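Local atomic coordinates of WZI (Escherichia coli, PDB entry 2YNK), a protein that is an outer-membrane beta-barrel lectin that binds carbohydrate, probably capsular polysaccharide, and takes part in group 1 capsule assembly. Residues A[205-218]-A[229-243]. Sequence-based numbering, arbitrary orientation.
Sequences YNAVPHAKIIGGRF and GASRIMQWGGKGRPE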
loop_
_atom_site.group_PDB
_atom_site.type_symbol
_atom_site.label_atom_id
_atom_site.label_comp_id
_atom_site.label_asym_id
_atom_site.label_seq_id
_atom_site.Cartn_x
_atom_site.Cartn_y
_atom_site.Cartn_z
ATOM N N TYR A 205 -15.856 14.635 -3.684
ATOM C CA TYR A 205 -16.452 13.532 -4.409
ATOM C C TYR A 205 -17.784 14.024 -4.995
ATOM O O TYR A 205 -18.855 13.746 -4.452
ATOM C CB TYR A 205 -16.589 12.303 -3.499
ATOM C CG TYR A 205 -17.063 11.086 -4.225
ATOM C CD1 TYR A 205 -16.203 10.352 -5.036
ATOM C CD2 TYR A 205 -18.377 10.685 -4.135
ATOM C CE1 TYR A 205 -16.642 9.228 -5.720
ATOM C CE2 TYR A 205 -18.835 9.571 -4.814
ATOM C CZ TYR A 205 -17.966 8.839 -5.601
ATOM O OH TYR A 205 -18.455 7.735 -6.271
ATOM N N ASN A 206 -17.676 14.764 -6.103
ATOM C CA ASN A 206 -18.813 15.482 -6.746
ATOM C C ASN A 206 -20.167 14.776 -6.756
ATOM O O ASN A 206 -21.084 15.218 -6.094
ATOM C CB ASN A 206 -18.467 15.857 -8.188
ATOM C CG ASN A 206 -19.592 16.630 -8.874
ATOM O OD1 ASN A 206 -19.785 17.818 -8.613
ATOM N ND2 ASN A 206 -20.336 15.959 -9.765
ATOM N N ALA A 207 -20.281 13.675 -7.487
ATOM C CA ALA A 207 -21.575 13.004 -7.690
ATOM C C ALA A 207 -22.395 12.746 -6.419
ATOM O O ALA A 207 -23.625 12.664 -6.489
ATOM C CB ALA A 207 -21.379 11.701 -8.454
ATOM N N VAL A 208 -21.720 12.578 -5.279
ATOM C CA VAL A 208 -22.389 12.380 -3.981
ATOM C C VAL A 208 -21.464 12.889 -2.876
ATOM O O VAL A 208 -20.733 12.110 -2.233
ATOM C CB VAL A 208 -22.712 10.899 -3.685
ATOM C CG1 VAL A 208 -23.649 10.810 -2.487
ATOM C CG2 VAL A 208 -23.314 10.209 -4.902
ATOM N N PRO A 209 -21.481 14.209 -2.652
ATOM C CA PRO A 209 -20.542 14.834 -1.722
ATOM C C PRO A 209 -20.480 14.155 -0.346
ATOM O O PRO A 209 -21.455 13.579 0.105
ATOM C CB PRO A 209 -21.086 16.268 -1.600
ATOM C CG PRO A 209 -21.851 16.494 -2.856
ATOM C CD PRO A 209 -22.460 15.174 -3.185
ATOM N N HIS A 210 -19.327 14.243 0.305
ATOM C CA HIS A 210 -19.100 13.646 1.637
ATOM C C HIS A 210 -19.504 12.205 1.724
ATOM O O HIS A 210 -20.182 11.814 2.659
ATOM C CB HIS A 210 -19.821 14.455 2.704
ATOM C CG HIS A 210 -19.783 15.941 2.458
ATOM N ND1 HIS A 210 -18.635 16.611 2.247
ATOM C CD2 HIS A 210 -20.809 16.886 2.393
ATOM C CE1 HIS A 210 -18.907 17.921 2.055
ATOM N NE2 HIS A 210 -20.237 18.087 2.144
ATOM N N ALA A 211 -19.100 11.400 0.751
ATOM C CA ALA A 211 -19.405 9.980 0.771
ATOM C C ALA A 211 -18.421 9.263 1.703
ATOM O O ALA A 211 -17.229 9.612 1.799
ATOM C CB ALA A 211 -19.344 9.383 -0.628
ATOM N N LYS A 212 -18.922 8.244 2.381
ATOM C CA LYS A 212 -18.118 7.533 3.341
ATOM C C LYS A 212 -17.591 6.262 2.717
ATOM O O LYS A 212 -18.278 5.618 1.925
ATOM C CB LYS A 212 -18.931 7.205 4.584
ATOM C CG LYS A 212 -19.852 8.329 5.046
ATOM C CD LYS A 212 -19.136 9.658 5.225
ATOM C CE LYS A 212 -20.099 10.707 5.752
ATOM N NZ LYS A 212 -19.423 12.024 5.880
ATOM N N ILE A 213 -16.353 5.922 3.059
ATOM C CA ILE A 213 -15.845 4.589 2.815
ATOM C C ILE A 213 -15.710 3.942 4.189
ATOM O O ILE A 213 -14.934 4.396 5.026
ATOM C CB ILE A 213 -14.514 4.603 2.044
ATOM C CG1 ILE A 213 -14.693 5.275 0.679
ATOM C CG2 ILE A 213 -14.004 3.187 1.828
ATOM C CD1 ILE A 213 -15.509 4.477 -0.324
ATOM N N ILE A 214 -16.517 2.915 4.427
ATOM C CA ILE A 214 -16.462 2.149 5.667
ATOM C C ILE A 214 -16.027 0.744 5.306
ATOM O O ILE A 214 -16.495 0.184 4.306
ATOM C CB ILE A 214 -17.821 2.147 6.391
ATOM C CG1 ILE A 214 -18.178 3.584 6.793
ATOM C CG2 ILE A 214 -17.778 1.251 7.620
ATOM C CD1 ILE A 214 -19.659 3.870 6.797
ATOM N N GLY A 215 -15.109 0.189 6.092
ATOM C CA GLY A 215 -14.468 -1.061 5.703
ATOM C C GLY A 215 -13.844 -1.880 6.810
ATOM O O GLY A 215 -13.577 -1.393 7.916
ATOM N N GLY A 216 -13.593 -3.138 6.484
ATOM C CA GLY A 216 -13.096 -4.098 7.448
ATOM C C GLY A 216 -12.193 -5.093 6.763
ATOM O O GLY A 216 -12.427 -5.476 5.610
ATOM N N ARG A 217 -11.152 -5.503 7.473
ATOM C CA ARG A 217 -10.224 -6.486 6.961
ATOM C C ARG A 217 -9.730 -7.392 8.083
ATOM O O ARG A 217 -9.469 -6.935 9.202
ATOM C CB ARG A 217 -9.048 -5.797 6.290
ATOM C CG ARG A 217 -7.897 -6.746 6.007
ATOM C CD ARG A 217 -6.836 -6.111 5.143
ATOM N NE ARG A 217 -5.774 -7.065 4.852
ATOM C CZ ARG A 217 -5.839 -8.009 3.917
ATOM N NH1 ARG A 217 -6.933 -8.146 3.163
ATOM N NH2 ARG A 217 -4.804 -8.823 3.735
ATOM N N PHE A 218 -9.594 -8.670 7.757
ATOM C CA PHE A 218 -9.185 -9.688 8.711
ATOM C C PHE A 218 -8.159 -10.589 8.054
ATOM O O PHE A 218 -8.311 -10.956 6.884
ATOM C CB PHE A 218 -10.389 -10.521 9.142
ATOM C CG PHE A 218 -10.073 -11.556 10.183
ATOM C CD1 PHE A 218 -10.142 -11.247 11.536
ATOM C CD2 PHE A 218 -9.719 -12.853 9.814
ATOM C CE1 PHE A 218 -9.860 -12.206 12.495
ATOM C CE2 PHE A 218 -9.437 -13.813 10.770
ATOM C CZ PHE A 218 -9.502 -13.485 12.111
ATOM N N GLY A 229 -6.317 -13.829 3.980
ATOM C CA GLY A 229 -6.967 -12.545 4.203
ATOM C C GLY A 229 -8.387 -12.480 3.670
ATOM O O GLY A 229 -8.729 -13.109 2.666
ATOM N N ALA A 230 -9.211 -11.709 4.370
ATOM C CA ALA A 230 -10.544 -11.364 3.920
ATOM C C ALA A 230 -10.717 -9.857 4.127
ATOM O O ALA A 230 -10.212 -9.296 5.105
ATOM C CB ALA A 230 -11.583 -12.143 4.711
ATOM N N SER A 231 -11.403 -9.196 3.204
ATOM C CA SER A 231 -11.672 -7.774 3.368
ATOM C C SER A 231 -12.925 -7.320 2.632
ATOM O O SER A 231 -13.288 -7.852 1.565
ATOM C CB SER A 231 -10.461 -6.931 2.953
ATOM O OG SER A 231 -9.807 -7.448 1.811
ATOM N N ARG A 232 -13.579 -6.327 3.228
ATOM C CA ARG A 232 -14.821 -5.792 2.716
ATOM C C ARG A 232 -14.822 -4.261 2.832
ATOM O O ARG A 232 -14.322 -3.695 3.801
ATOM C CB ARG A 232 -15.978 -6.419 3.492
ATOM C CG ARG A 232 -17.367 -6.120 2.956
ATOM C CD ARG A 232 -18.399 -6.973 3.680
ATOM N NE ARG A 232 -19.711 -6.324 3.778
ATOM C CZ ARG A 232 -20.627 -6.285 2.808
ATOM N NH1 ARG A 232 -20.401 -6.843 1.618
ATOM N NH2 ARG A 232 -21.784 -5.675 3.030
ATOM N N ILE A 233 -15.372 -3.605 1.818
ATOM C CA ILE A 233 -15.505 -2.148 1.774
ATOM C C ILE A 233 -16.907 -1.799 1.311
ATOM O O ILE A 233 -17.409 -2.406 0.364
ATOM C CB ILE A 233 -14.505 -1.539 0.768
ATOM C CG1 ILE A 233 -13.196 -1.167 1.455
ATOM C CG2 ILE A 233 -15.074 -0.294 0.111
ATOM C CD1 ILE A 233 -13.307 0.032 2.368
HETATM N N MSE A 234 -17.547 -0.833 1.959
HETATM C CA MSE A 234 -18.792 -0.299 1.409
HETATM C C MSE A 234 -18.718 1.196 1.231
HETATM O O MSE A 234 -18.253 1.930 2.100
HETATM C CB MSE A 234 -20.034 -0.713 2.196
HETATM C CG MSE A 234 -19.946 -0.407 3.676
HETATM SE SE MSE A 234 -21.740 -0.604 4.467
HETATM C CE MSE A 234 -21.075 -1.250 6.217
ATOM N N GLN A 235 -19.172 1.646 0.067
ATOM C CA GLN A 235 -19.292 3.065 -0.245
ATOM C C GLN A 235 -20.708 3.474 0.143
ATOM O O GLN A 235 -21.672 2.962 -0.413
ATOM C CB GLN A 235 -19.036 3.278 -1.733
ATOM C CG GLN A 235 -18.597 4.673 -2.127
ATOM C CD GLN A 235 -18.081 4.740 -3.555
ATOM O OE1 GLN A 235 -17.512 5.754 -3.976
ATOM N NE2 GLN A 235 -18.275 3.660 -4.311
ATOM N N TRP A 236 -20.832 4.388 1.099
ATOM C CA TRP A 236 -22.086 4.585 1.816
ATOM C C TRP A 236 -22.228 6.019 2.266
ATOM O O TRP A 236 -21.239 6.731 2.400
ATOM C CB TRP A 236 -22.113 3.609 2.995
ATOM C CG TRP A 236 -23.301 3.725 3.917
ATOM C CD1 TRP A 236 -24.536 3.098 3.801
ATOM C CD2 TRP A 236 -23.390 4.514 5.143
ATOM N NE1 TRP A 236 -25.361 3.450 4.835
ATOM C CE2 TRP A 236 -24.733 4.298 5.671
ATOM C CE3 TRP A 236 -22.523 5.356 5.825
ATOM C CZ2 TRP A 236 -25.167 4.908 6.831
ATOM C CZ3 TRP A 236 -22.969 5.968 7.000
ATOM C CH2 TRP A 236 -24.260 5.749 7.491
ATOM N N GLY A 237 -23.458 6.477 2.472
ATOM C CA GLY A 237 -23.692 7.859 2.905
ATOM C C GLY A 237 -23.486 8.914 1.816
ATOM O O GLY A 237 -23.261 8.578 0.643
ATOM N N GLY A 238 -23.563 10.185 2.216
ATOM C CA GLY A 238 -23.438 11.332 1.305
ATOM C C GLY A 238 -24.698 12.182 1.259
ATOM O O GLY A 238 -25.696 11.858 1.897
ATOM N N LYS A 239 -24.665 13.277 0.509
ATOM C CA LYS A 239 -25.864 14.106 0.348
ATOM C C LYS A 239 -26.949 13.380 -0.468
ATOM O O LYS A 239 -26.690 12.854 -1.553
ATOM C CB LYS A 239 -25.528 15.475 -0.259
ATOM C CG LYS A 239 -24.758 16.360 0.711
ATOM C CD LYS A 239 -24.723 17.834 0.313
ATOM C CE LYS A 239 -23.748 18.590 1.215
ATOM N NZ LYS A 239 -23.688 20.053 0.965
ATOM N N GLY A 240 -28.157 13.342 0.087
ATOM C CA GLY A 240 -29.281 12.662 -0.542
ATOM C C GLY A 240 -29.208 11.160 -0.384
ATOM O O GLY A 240 -29.827 10.412 -1.144
ATOM N N ARG A 241 -28.460 10.710 0.620
ATOM C CA ARG A 241 -28.264 9.285 0.843
ATOM C C ARG A 241 -28.758 8.892 2.222
ATOM O O ARG A 241 -28.755 9.706 3.138
ATOM C CB ARG A 241 -26.792 8.928 0.681
ATOM C CG ARG A 241 -26.228 9.206 -0.712
ATOM C CD ARG A 241 -26.844 8.310 -1.770
ATOM N NE ARG A 241 -26.750 6.917 -1.359
ATOM C CZ ARG A 241 -27.572 5.945 -1.740
ATOM N NH1 ARG A 241 -28.579 6.181 -2.577
ATOM N NH2 ARG A 241 -27.376 4.716 -1.275
ATOM N N PRO A 242 -29.223 7.649 2.367
ATOM C CA PRO A 242 -29.559 7.193 3.705
ATOM C C PRO A 242 -28.300 7.136 4.566
ATOM O O PRO A 242 -27.282 6.595 4.125
ATOM C CB PRO A 242 -30.124 5.786 3.488
ATOM C CG PRO A 242 -30.285 5.606 2.030
ATOM C CD PRO A 242 -29.456 6.628 1.333
ATOM N N GLU A 243 -28.377 7.709 5.765
ATOM C CA GLU A 243 -27.248 7.750 6.687
ATOM C C GLU A 243 -27.637 7.338 8.106
ATOM O O GLU A 243 -27.025 7.788 9.058
ATOM C CB GLU A 243 -26.631 9.154 6.694
ATOM C CG GLU A 243 -26.031 9.569 5.355
ATOM C CD GLU A 243 -24.979 10.664 5.477
ATOM O OE1 GLU A 243 -25.365 11.844 5.652
ATOM O OE2 GLU A 243 -23.765 10.352 5.378
#
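With CG1 of Ile214 set opposite its carbonyl carbon (chi1 -63°) and the Trp236 indole swung opposite the backbone N (chi1 176°), Ile214 CD1 comes obliquely to the benzo part of the ring, 3.4 Å from Trp236 CE3. The two residues belong to neighbouring strands of an antiparallel hairpin, 212-221 and 226-236, a worked example of how an outer-membrane beta-barrel is built up by hairpins between strands that are neighbours in sequence. Four hydrogen-bonded pairs, from Lys212–Trp236 to Phe218–Ala230, join the strands, and Met234 N meets Ile214 O at 2.8 Å in an almost straight bond. On the Ile214 face Trp236 also reaches beyond the hairpin, its NE1 bonding Asn247 OD1, while Ala230, farther along, lies near a bound hexane. The other face carries Ile213, whose CG2 packs at 3.3 Å against Ile233 CD1 and whose CD1 lies 3.6 Å from Gln235 CG. Ile233 CD1 also folds over Gly215 CA, the site on this face where the opposite strand lacks a side chain. Farther on, the extended Arg217 brings the edge of its guanidinium to Ser231, where NH1 makes a weak hydrogen bond to OG; NE bonds Thr29, and NH2 bonds Ser28 and forms a salt bridge with Asp274. Beyond the strands, Val208 CG1 touches CG of Arg241, the last residue of the type II turn Gly238–Arg241, at 3.5 Å, and Lys239 N of the same turn donates to Pro209 O at 3.2 Å.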